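Local coordinates for protein PrgA (Enterococcus faecalis, PDB 6Z9K) that provides surface exclusion to protect against unwanted conjugation, and of which this piece is the CAP domain, seen with a bound magnesium ion, at residues A[66-70]-A[71-75]; A[106-109]-A[110-113]; A[158-161]-A[162-166]. One frame throughout, in Å; residues are numbered along the deposited sequence.

Contacts 1 and 3 both sit where a chain segment enters a helix, and in each a serine hydroxyl caps the first turn; contact 2 lies at the C-terminal end of helix 100-112, with Ser113 the first residue beyond it. Contact 1 is largely at the surface, with Leu68 its buried residue, whereas contacts 2 and 3 are partly buried. Contact 1 rests on a capping box, a serine side chain turned back on the helix end marks contact 2, and contact 3 has a serine cap, a bound water and tighter methyl packing. Glu75 and Lys160 join contacts 1 and 3 by a salt bridge, while Leu68 and Lys73 pack on Trp107 to join contacts 1 and 2.

Contact 1 (A[66-70]-A[71-75])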
ATOM      1  N   GLN A  66     -17.363  -2.214   0.055  1.00 44.07           N
ATOM      2  CA  GLN A  66     -17.773  -3.651  -0.028  1.00 47.13           C
ATOM      3  C   GLN A  66     -18.562  -3.917  -1.323  1.00 46.81           C
ATOM      4  O   GLN A  66     -19.404  -4.828  -1.333  1.00 50.55           O
ATOM      5  CB  GLN A  66     -18.617  -4.049   1.189  1.00 49.27           C
ATOM      6  CG  GLN A  66     -17.845  -4.191   2.497  1.00 50.95           C
ATOM      7  CD  GLN A  66     -18.762  -4.425   3.681  1.00 51.21           C
ATOM      8  OE1 GLN A  66     -18.544  -5.343   4.478  1.00 51.36           O
ATOM      9  NE2 GLN A  66     -19.786  -3.590   3.821  1.00 48.79           N
ATOM     10  N   HIS A  67     -18.358  -3.152  -2.385  1.00 46.09           N
ATOM     11  CA  HIS A  67     -19.129  -3.286  -3.651  1.00 45.26           C
ATOM     12  C   HIS A  67     -18.273  -2.832  -4.835  1.00 40.94           C
ATOM     13  O   HIS A  67     -18.825  -2.421  -5.885  1.00 42.18           O
ATOM     14  CB  HIS A  67     -20.410  -2.443  -3.562  1.00 52.14           C
ATOM     15  CG  HIS A  67     -21.712  -3.176  -3.622  1.00 56.48           C
ATOM     16  ND1 HIS A  67     -22.679  -3.028  -2.639  1.00 59.91           N
ATOM     17  CD2 HIS A  67     -22.252  -3.994  -4.557  1.00 59.14           C
ATOM     18  CE1 HIS A  67     -23.734  -3.757  -2.941  1.00 60.26           C
ATOM     19  NE2 HIS A  67     -23.499  -4.366  -4.111  1.00 61.06           N
ATOM     20  N   LEU A  68     -16.954  -2.816  -4.689  1.00 36.44           N
ATOM     21  CA  LEU A  68     -16.171  -2.144  -5.743  1.00 33.16           C
ATOM     22  C   LEU A  68     -16.265  -3.022  -6.978  1.00 31.22           C
ATOM     23  O   LEU A  68     -16.159  -4.273  -6.822  1.00 29.98           O
ATOM     24  CB  LEU A  68     -14.705  -1.993  -5.367  1.00 28.99           C
ATOM     25  CG  LEU A  68     -14.346  -1.055  -4.226  1.00 29.30           C
ATOM     26  CD1 LEU A  68     -12.829  -0.889  -4.220  1.00 26.86           C
ATOM     27  CD2 LEU A  68     -15.066   0.299  -4.342  1.00 30.55           C
ATOM     28  N   SER A  69     -16.309  -2.383  -8.132  1.00 30.76           N
ATOM     29  CA  SER A  69     -16.252  -3.054  -9.449  1.00 30.52           C
ATOM     30  C   SER A  69     -14.847  -3.610  -9.651  1.00 30.21           C
ATOM     31  O   SER A  69     -13.886  -3.169  -8.946  1.00 26.09           O
ATOM     32  CB  SER A  69     -16.614  -2.107 -10.565  1.00 32.29           C
ATOM     33  OG  SER A  69     -15.577  -1.164 -10.800  1.00 32.29           O
ATOM     34  N   ALA A  70     -14.701  -4.493 -10.628  1.00 28.69           N
ATOM     35  CA  ALA A  70     -13.380  -5.042 -11.008  1.00 28.73           C
ATOM     36  C   ALA A  70     -12.429  -3.898 -11.403  1.00 28.03           C
ATOM     37  O   ALA A  70     -11.249  -3.904 -10.991  1.00 26.42           O
ATOM     38  CB  ALA A  70     -13.562  -6.047 -12.108  1.00 30.60           C
ATOM     39  N   ASP A  71     -12.907  -2.928 -12.183  1.00 27.27           N
ATOM     40  CA  ASP A  71     -12.051  -1.809 -12.658  1.00 27.51           C
ATOM     41  C   ASP A  71     -11.605  -0.981 -11.467  1.00 25.31           C
ATOM     42  O   ASP A  71     -10.440  -0.532 -11.473  1.00 24.29           O
ATOM     43  CB  ASP A  71     -12.787  -0.921 -13.659  1.00 30.49           C
ATOM     44  CG  ASP A  71     -12.992  -1.574 -15.011  1.00 36.35           C
ATOM     45  OD1 ASP A  71     -12.386  -2.636 -15.264  1.00 39.06           O
ATOM     46  OD2 ASP A  71     -13.762  -1.007 -15.804  1.00 40.59           O
ATOM     47  N   GLN A  72     -12.504  -0.750 -10.502  1.00 24.19           N
ATOM     48  CA  GLN A  72     -12.206   0.104  -9.331  1.00 23.96           C
ATOM     49  C   GLN A  72     -11.161  -0.639  -8.473  1.00 22.29           C
ATOM     50  O   GLN A  72     -10.212  -0.008  -7.989  1.00 21.57           O
ATOM     51  CB  GLN A  72     -13.483   0.427  -8.561  1.00 24.69           C
ATOM     52  CG  GLN A  72     -14.397   1.410  -9.261  1.00 26.71           C
ATOM     53  CD  GLN A  72     -15.673   1.557  -8.471  1.00 27.60           C
ATOM     54  OE1 GLN A  72     -16.092   0.621  -7.806  1.00 28.87           O
ATOM     55  NE2 GLN A  72     -16.285   2.728  -8.527  1.00 29.68           N
ATOM     56  N   LYS A  73     -11.309  -1.944  -8.294  1.00 21.13           N
ATOM     57  CA  LYS A  73     -10.275  -2.729  -7.558  1.00 20.83           C
ATOM     58  C   LYS A  73      -8.932  -2.594  -8.272  1.00 20.74           C
ATOM     59  O   LYS A  73      -7.875  -2.425  -7.577  1.00 19.07           O
ATOM     60  CB  LYS A  73     -10.688  -4.202  -7.471  1.00 20.86           C
ATOM     61  CG  LYS A  73     -11.928  -4.416  -6.645  1.00 21.96           C
ATOM     62  CD  LYS A  73     -12.307  -5.876  -6.475  1.00 21.86           C
ATOM     63  CE  LYS A  73     -13.391  -5.995  -5.434  1.00 23.58           C
ATOM     64  NZ  LYS A  73     -13.895  -7.370  -5.362  1.00 25.44           N
ATOM     65  N   LYS A  74      -8.911  -2.725  -9.599  1.00 21.36           N
ATOM     66  CA  LYS A  74      -7.630  -2.666 -10.325  1.00 21.77           C
ATOM     67  C   LYS A  74      -7.054  -1.257 -10.166  1.00 21.48           C
ATOM     68  O   LYS A  74      -5.872  -1.153  -9.844  1.00 19.75           O
ATOM     69  CB  LYS A  74      -7.771  -3.095 -11.776  1.00 25.62           C
ATOM     70  CG  LYS A  74      -6.432  -3.224 -12.514  1.00 28.61           C
ATOM     71  CD  LYS A  74      -6.456  -4.322 -13.584  1.00 33.99           C
ATOM     72  CE  LYS A  74      -6.596  -5.702 -12.948  1.00 34.67           C
ATOM     73  NZ  LYS A  74      -6.436  -6.841 -13.893  1.00 39.02           N
ATOM     74  N   GLU A  75      -7.873  -0.206 -10.258  1.00 21.57           N
ATOM     75  CA  GLU A  75      -7.377   1.191 -10.128  1.00 23.59           C
ATOM     76  C   GLU A  75      -6.721   1.367  -8.762  1.00 21.54           C
ATOM     77  O   GLU A  75      -5.663   2.008  -8.684  1.00 20.24           O
ATOM     78  CB  GLU A  75      -8.488   2.227 -10.266  1.00 28.13           C
ATOM     79  CG  GLU A  75      -8.970   2.442 -11.676  1.00 33.63           C
ATOM     80  CD  GLU A  75     -10.133   3.434 -11.723  1.00 37.48           C
ATOM     81  OE1 GLU A  75     -11.193   3.096 -12.326  1.00 45.89           O
ATOM     82  OE2 GLU A  75      -9.989   4.518 -11.077  1.00 42.04           O
TER
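Ser69 and Gln72 grip each other through two reciprocal hydrogen bonds. The backbone N of Gln72 donates to Ser69 OG at 3.1 Å, and the backbone N of Ser69 donates to Gln72 OE1 at 3.0 Å. The second bond is nearly straight at its hydrogen (165°), although the donor stands 26° off the plane of the side-chain carbonyl. Ser69 OG lies between its own backbone N and carbonyl carbon (chi1 73°), which turns the hydroxyl onto the first turn of the helix. Gln72 starts beside its backbone N and then runs extended, so that its amide oxygen reaches back to the residue before the helix. Its CG passes 3.2 Å from Ser69 OG on the way.

This exchange is a capping box: Ser69 is the N-cap of helix 70-90, and the two bonds occupy N-H groups that the first turn cannot pair within the helix. Regular helical bonding begins with Lys73 N to Ser69 O at 2.9 Å and continues with Lys74 N to Ala70 O.

Van der Waals contacts gather round Leu68, the buried residue just before the cap. Its side chain crosses that of Gln72 at about a right angle, CD2 lying 3.6 Å from Gln72 OE1. The apolar part of the packing is Leu68 CB against Lys73 CG, 3.9 Å away, and the extended lysine chain carries CE to 3.5 Å from Leu68 O. Trp63 of strand 62-64 and Trp107 of helix 100-112 also touch Leu68.

Charged groups reach beyond the turn. Lys73 makes a cation-pi interaction with Trp107, and Lys74 forms a salt bridge with Asp100, which lies on the same helix 100-112.

Contact 2 (A[106-109]-A[110-113])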
ATOM      1  N   ALA A 106      -5.883 -10.319  -2.220  1.00 13.77           N
ATOM      2  CA  ALA A 106      -6.101  -9.211  -1.266  1.00 13.64           C
ATOM      3  C   ALA A 106      -7.573  -9.112  -0.818  1.00 13.24           C
ATOM      4  O   ALA A 106      -7.859  -8.914   0.396  1.00 13.36           O
ATOM      5  CB  ALA A 106      -5.680  -7.897  -1.881  1.00 13.01           C
ATOM      6  N   TRP A 107      -8.519  -9.243  -1.762  1.00 14.39           N
ATOM      7  CA  TRP A 107      -9.955  -9.070  -1.436  1.00 14.77           C
ATOM      8  C   TRP A 107     -10.441 -10.274  -0.623  1.00 14.94           C
ATOM      9  O   TRP A 107     -11.371 -10.083   0.199  1.00 14.95           O
ATOM     10  CB  TRP A 107     -10.763  -8.733  -2.696  1.00 15.90           C
ATOM     11  CG  TRP A 107     -10.522  -7.296  -3.046  1.00 16.77           C
ATOM     12  CD1 TRP A 107      -9.599  -6.820  -3.944  1.00 16.95           C
ATOM     13  CD2 TRP A 107     -11.120  -6.138  -2.434  1.00 17.76           C
ATOM     14  NE1 TRP A 107      -9.630  -5.448  -3.968  1.00 18.66           N
ATOM     15  CE2 TRP A 107     -10.540  -5.004  -3.036  1.00 18.02           C
ATOM     16  CE3 TRP A 107     -12.110  -5.946  -1.466  1.00 19.99           C
ATOM     17  CZ2 TRP A 107     -10.932  -3.702  -2.698  1.00 18.72           C
ATOM     18  CZ3 TRP A 107     -12.467  -4.661  -1.111  1.00 20.16           C
ATOM     19  CH2 TRP A 107     -11.902  -3.558  -1.740  1.00 19.96           C
ATOM     20  N   ASP A 108      -9.881 -11.467  -0.836  1.00 15.33           N
ATOM     21  CA  ASP A 108     -10.198 -12.616   0.034  1.00 15.69           C
ATOM     22  C   ASP A 108      -9.734 -12.314   1.469  1.00 15.02           C
ATOM     23  O   ASP A 108     -10.509 -12.595   2.433  1.00 14.93           O
ATOM     24  CB  ASP A 108      -9.685 -13.919  -0.541  1.00 15.92           C
ATOM     25  CG  ASP A 108     -10.488 -14.463  -1.694  1.00 18.00           C
ATOM     26  OD1 ASP A 108     -11.580 -13.884  -2.008  1.00 17.46           O
ATOM     27  OD2 ASP A 108     -10.006 -15.436  -2.293  1.00 18.27           O
ATOM     28  N   ILE A 109      -8.534 -11.769   1.629  1.00 14.36           N
ATOM     29  CA  ILE A 109      -8.064 -11.418   3.006  1.00 14.56           C
ATOM     30  C   ILE A 109      -9.074 -10.446   3.614  1.00 14.57           C
ATOM     31  O   ILE A 109      -9.439 -10.568   4.763  1.00 15.41           O
ATOM     32  CB  ILE A 109      -6.621 -10.916   3.002  1.00 13.90           C
ATOM     33  CG1 ILE A 109      -5.619 -12.032   2.652  1.00 13.71           C
ATOM     34  CG2 ILE A 109      -6.295 -10.199   4.329  1.00 14.91           C
ATOM     35  CD1 ILE A 109      -4.188 -11.602   2.497  1.00 13.75           C
ATOM     36  N   ALA A 110      -9.496  -9.444   2.857  1.00 14.74           N
ATOM     37  CA  ALA A 110     -10.381  -8.376   3.370  1.00 15.46           C
ATOM     38  C   ALA A 110     -11.716  -9.004   3.789  1.00 16.93           C
ATOM     39  O   ALA A 110     -12.180  -8.744   4.948  1.00 17.86           O
ATOM     40  CB  ALA A 110     -10.494  -7.288   2.305  1.00 16.00           C
ATOM     41  N   LYS A 111     -12.293  -9.833   2.936  1.00 17.84           N
ATOM     42  CA  LYS A 111     -13.595 -10.500   3.182  1.00 19.11           C
ATOM     43  C   LYS A 111     -13.534 -11.359   4.459  1.00 17.85           C
ATOM     44  O   LYS A 111     -14.479 -11.345   5.271  1.00 18.10           O
ATOM     45  CB  LYS A 111     -13.903 -11.413   1.993  1.00 22.76           C
ATOM     46  CG  LYS A 111     -15.255 -12.067   2.054  1.00 27.64           C
ATOM     47  CD  LYS A 111     -15.646 -12.675   0.735  1.00 31.08           C
ATOM     48  CE  LYS A 111     -14.844 -13.882   0.321  1.00 31.16           C
ATOM     49  NZ  LYS A 111     -15.704 -14.760  -0.503  1.00 33.79           N
ATOM     50  N   TYR A 112     -12.429 -12.056   4.677  1.00 15.15           N
ATOM     51  CA  TYR A 112     -12.296 -13.004   5.793  1.00 14.96           C
ATOM     52  C   TYR A 112     -11.858 -12.299   7.074  1.00 15.48           C
ATOM     53  O   TYR A 112     -11.919 -12.949   8.127  1.00 15.47           O
ATOM     54  CB  TYR A 112     -11.331 -14.122   5.413  1.00 14.60           C
ATOM     55  CG  TYR A 112     -11.824 -15.036   4.309  1.00 14.58           C
ATOM     56  CD1 TYR A 112     -13.172 -15.123   3.959  1.00 15.55           C
ATOM     57  CD2 TYR A 112     -10.944 -15.887   3.669  1.00 14.67           C
ATOM     58  CE1 TYR A 112     -13.608 -16.000   2.983  1.00 15.81           C
ATOM     59  CE2 TYR A 112     -11.353 -16.767   2.696  1.00 14.93           C
ATOM     60  CZ  TYR A 112     -12.708 -16.849   2.376  1.00 15.49           C
ATOM     61  OH  TYR A 112     -13.104 -17.741   1.415  1.00 16.31           O
ATOM     62  N   SER A 113     -11.362 -11.062   6.988  1.00 15.61           N
ATOM     63  CA  SER A 113     -10.832 -10.354   8.184  1.00 16.44           C
ATOM     64  C   SER A 113     -11.976  -9.825   9.067  1.00 18.13           C
ATOM     65  O   SER A 113     -12.893  -9.181   8.551  1.00 19.27           O
ATOM     66  CB  SER A 113      -9.889  -9.240   7.803  1.00 16.72           C
ATOM     67  OG  SER A 113      -8.675  -9.785   7.295  1.00 15.58           O
TER
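Ser113 turns its hydroxyl back onto the last turn of the helix, where OG donates to Ile109 O at 2.8 Å. The hydroxyl comes from above the carbonyl, 41° out of its plane, and therefore not along a lone pair. With OG beside its own backbone N (chi1 -71°), the serine is folded over the turn, and Ile109 CG2 lies 3.8 Å from Ser113 OG. Ile109 O also receives weak bonds from the backbone N of Tyr112 and of Ser113, so three donors gather at this one carbonyl.

The Tyr112 ring sits obliquely by the preceding turn, its CG 3.3 Å from Asp108 O, the carbonyl that accepts the backbone N of Tyr112. Its hydroxyl hydrogen-bonds to Glu131 OE1, and Lys127 makes a cation-pi interaction with the ring.

Asp108 and Lys111 lie side by side and point the same way. Asp108 OD1 comes within 4.0 Å of Lys111 CE but stays 4.5 Å from NZ, too far for a salt bridge, though their charges would probably attract. The other carboxylate oxygen, OD2, is held by Lys104 and Asn132.

Around the helix, Trp107 CE3 approaches Ala110 CB obliquely at 4.3 Å. Ala110 is buried against Ser200 and His213, while Ile109 packs on Ile215 and on Ala128. The serine folded back on the carbonyl four residues earlier closes the C-terminal end of helix 100-112, whose buried side, with Ile109 and Ala110, is packed in the CAP domain against both helix 122-132 and the antiparallel sheet that holds strands 196-202 and 211-217.

Contact 3 (A[158-161]-A[162-166]); sequences VSKY and TLQES
Tyr161 and Glu165, one helical turn apart, meet through the ring and the carboxylate. Glu165 OE1 lies 3.4 Å from Tyr161 CE1, and OE2 is 3.1 Å from the phenol OH. The two planes are turned 73° against each other, and the glutamate approaches the ring obliquely. Tyr161 CG stands opposite its backbone N (chi1 172°), which sends the ring along the helix toward Glu165; the extended glutamate chain meets it there. Beyond this pair, Phe49 packs edge-to-face with the Tyr161 ring and Lys59 makes a cation-pi interaction with it.

Thr162 instead turns its methyl back to the strand that leads into the helix. Its CG2 presses on Val158 CG2 at 3.5 Å, a tight carbon pair, while its backbone N donates to Ser159 OG at 3.0 Å. Ser159 is the N-cap of helix 160-176, and this is its capping bond. A water joins the same two residues, accepting from Ser159 N and hydrogen-bonded to Thr162 OG1 at 2.8 Å. The other methyl of Val158, CG1, meets Leu163 CD2 at 3.6 Å, so the two branches of one valine cover successive residues of the first turn. Trp63 of strand 62-64, the antiparallel partner of strand 157-159, also touches Leu163.

Lys160 runs fully extended beside Gln164, its CE 3.9 Å from Gln164 NE2, and carries its amine past the amide to a salt bridge with Glu75 of helix 70-90.

The chemistry is thus split around the strand-to-helix junction: the valine methyls pack against Thr162 and Leu163, the Glu165 carboxylate lies beside the phenol OH of Tyr161, and the polar groups at the helix start are satisfied by the serine cap and the water.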
ATOM      1  N   VAL A 158     -17.151   6.092   0.473  1.00 33.91           N
ATOM      2  CA  VAL A 158     -15.979   6.988   0.725  1.00 31.59           C
ATOM      3  C   VAL A 158     -15.515   7.479  -0.643  1.00 29.59           C
ATOM      4  O   VAL A 158     -15.597   6.701  -1.594  1.00 28.61           O
ATOM      5  CB  VAL A 158     -14.836   6.317   1.531  1.00 32.29           C
ATOM      6  CG1 VAL A 158     -14.332   5.038   0.922  1.00 32.63           C
ATOM      7  CG2 VAL A 158     -13.664   7.237   1.722  1.00 31.27           C
ATOM      8  N   SER A 159     -15.056   8.721  -0.754  1.00 28.32           N
ATOM      9  CA  SER A 159     -14.705   9.266  -2.082  1.00 28.31           C
ATOM     10  C   SER A 159     -13.390   8.647  -2.515  1.00 27.34           C
ATOM     11  O   SER A 159     -12.571   8.279  -1.644  1.00 27.46           O
ATOM     12  CB  SER A 159     -14.634  10.757  -2.131  1.00 28.91           C
ATOM     13  OG  SER A 159     -13.430  11.239  -1.600  1.00 28.15           O
ATOM     14  N   LYS A 160     -13.217   8.549  -3.819  1.00 28.16           N
ATOM     15  CA  LYS A 160     -11.972   8.103  -4.463  1.00 28.20           C
ATOM     16  C   LYS A 160     -10.828   9.018  -4.003  1.00 26.31           C
ATOM     17  O   LYS A 160      -9.745   8.530  -3.671  1.00 24.93           O
ATOM     18  CB  LYS A 160     -12.180   8.177  -5.971  1.00 31.30           C
ATOM     19  CG  LYS A 160     -10.951   7.934  -6.814  1.00 33.04           C
ATOM     20  CD  LYS A 160     -11.280   7.827  -8.251  1.00 35.29           C
ATOM     21  CE  LYS A 160     -10.136   7.235  -9.017  1.00 38.54           C
ATOM     22  NZ  LYS A 160     -10.567   6.938 -10.401  1.00 40.66           N
ATOM     23  N   TYR A 161     -11.087  10.311  -3.910  1.00 26.51           N
ATOM     24  CA  TYR A 161     -10.085  11.286  -3.405  1.00 26.12           C
ATOM     25  C   TYR A 161      -9.606  10.835  -2.025  1.00 24.30           C
ATOM     26  O   TYR A 161      -8.402  10.747  -1.770  1.00 23.73           O
ATOM     27  CB  TYR A 161     -10.679  12.698  -3.350  1.00 28.17           C
ATOM     28  CG  TYR A 161      -9.769  13.681  -2.668  1.00 30.80           C
ATOM     29  CD1 TYR A 161      -9.790  13.838  -1.290  1.00 32.19           C
ATOM     30  CD2 TYR A 161      -8.831  14.397  -3.387  1.00 33.81           C
ATOM     31  CE1 TYR A 161      -8.912  14.690  -0.640  1.00 34.22           C
ATOM     32  CE2 TYR A 161      -7.950  15.269  -2.754  1.00 33.97           C
ATOM     33  CZ  TYR A 161      -8.003  15.427  -1.378  1.00 34.72           C
ATOM     34  OH  TYR A 161      -7.120  16.280  -0.739  1.00 38.41           O
ATOM     35  N   THR A 162     -10.546  10.596  -1.124  1.00 23.81           N
ATOM     36  CA  THR A 162     -10.246  10.222   0.276  1.00 23.91           C
ATOM     37  C   THR A 162      -9.436   8.930   0.319  1.00 23.28           C
ATOM     38  O   THR A 162      -8.486   8.902   1.082  1.00 21.91           O
ATOM     39  CB  THR A 162     -11.515  10.084   1.107  1.00 25.39           C
ATOM     40  OG1 THR A 162     -12.020  11.406   1.113  1.00 27.17           O
ATOM     41  CG2 THR A 162     -11.245   9.573   2.505  1.00 26.54           C
ATOM     42  N   LEU A 163      -9.829   7.903  -0.429  1.00 21.84           N
ATOM     43  CA  LEU A 163      -9.024   6.657  -0.443  1.00 21.30           C
ATOM     44  C   LEU A 163      -7.605   6.945  -0.941  1.00 19.38           C
ATOM     45  O   LEU A 163      -6.653   6.410  -0.353  1.00 19.09           O
ATOM     46  CB  LEU A 163      -9.678   5.607  -1.319  1.00 21.47           C
ATOM     47  CG  LEU A 163     -11.017   5.070  -0.826  1.00 23.99           C
ATOM     48  CD1 LEU A 163     -11.684   4.224  -1.919  1.00 23.75           C
ATOM     49  CD2 LEU A 163     -10.816   4.306   0.480  1.00 23.83           C
ATOM     50  N   GLN A 164      -7.407   7.754  -1.989  1.00 19.57           N
ATOM     51  CA  GLN A 164      -6.034   7.980  -2.531  1.00 19.46           C
ATOM     52  C   GLN A 164      -5.238   8.780  -1.503  1.00 18.49           C
ATOM     53  O   GLN A 164      -4.036   8.528  -1.325  1.00 18.07           O
ATOM     54  CB  GLN A 164      -6.064   8.693  -3.887  1.00 21.12           C
ATOM     55  CG  GLN A 164      -6.613   7.797  -4.985  1.00 23.10           C
ATOM     56  CD  GLN A 164      -6.501   8.355  -6.387  1.00 25.12           C
ATOM     57  OE1 GLN A 164      -6.121   9.505  -6.596  1.00 29.37           O
ATOM     58  NE2 GLN A 164      -6.641   7.455  -7.348  1.00 28.56           N
ATOM     59  N   GLU A 165      -5.894   9.720  -0.845  1.00 19.39           N
ATOM     60  CA  GLU A 165      -5.244  10.560   0.195  1.00 19.83           C
ATOM     61  C   GLU A 165      -4.810   9.650   1.341  1.00 17.96           C
ATOM     62  O   GLU A 165      -3.666   9.787   1.814  1.00 18.06           O
ATOM     63  CB  GLU A 165      -6.200  11.666   0.642  1.00 22.44           C
ATOM     64  CG  GLU A 165      -5.656  12.659   1.678  1.00 25.23           C
ATOM     65  CD  GLU A 165      -6.735  13.684   2.020  1.00 31.25           C
ATOM     66  OE1 GLU A 165      -7.905  13.233   2.274  1.00 32.61           O
ATOM     67  OE2 GLU A 165      -6.455  14.921   1.987  1.00 38.80           O
ATOM     68  N   SER A 166      -5.690   8.772   1.801  1.00 18.31           N
ATOM     69  CA  SER A 166      -5.416   7.878   2.950  1.00 17.68           C
ATOM     70  C   SER A 166      -4.272   6.924   2.613  1.00 16.87           C
ATOM     71  O   SER A 166      -3.429   6.639   3.464  1.00 16.30           O
ATOM     72  CB  SER A 166      -6.690   7.121   3.260  1.00 18.63           C
ATOM     73  OG  SER A 166      -7.714   8.011   3.737  1.00 21.05           O
TER
HETATM   74  O   HOH W   1     -14.771  10.815   1.386  1.00 36.01           O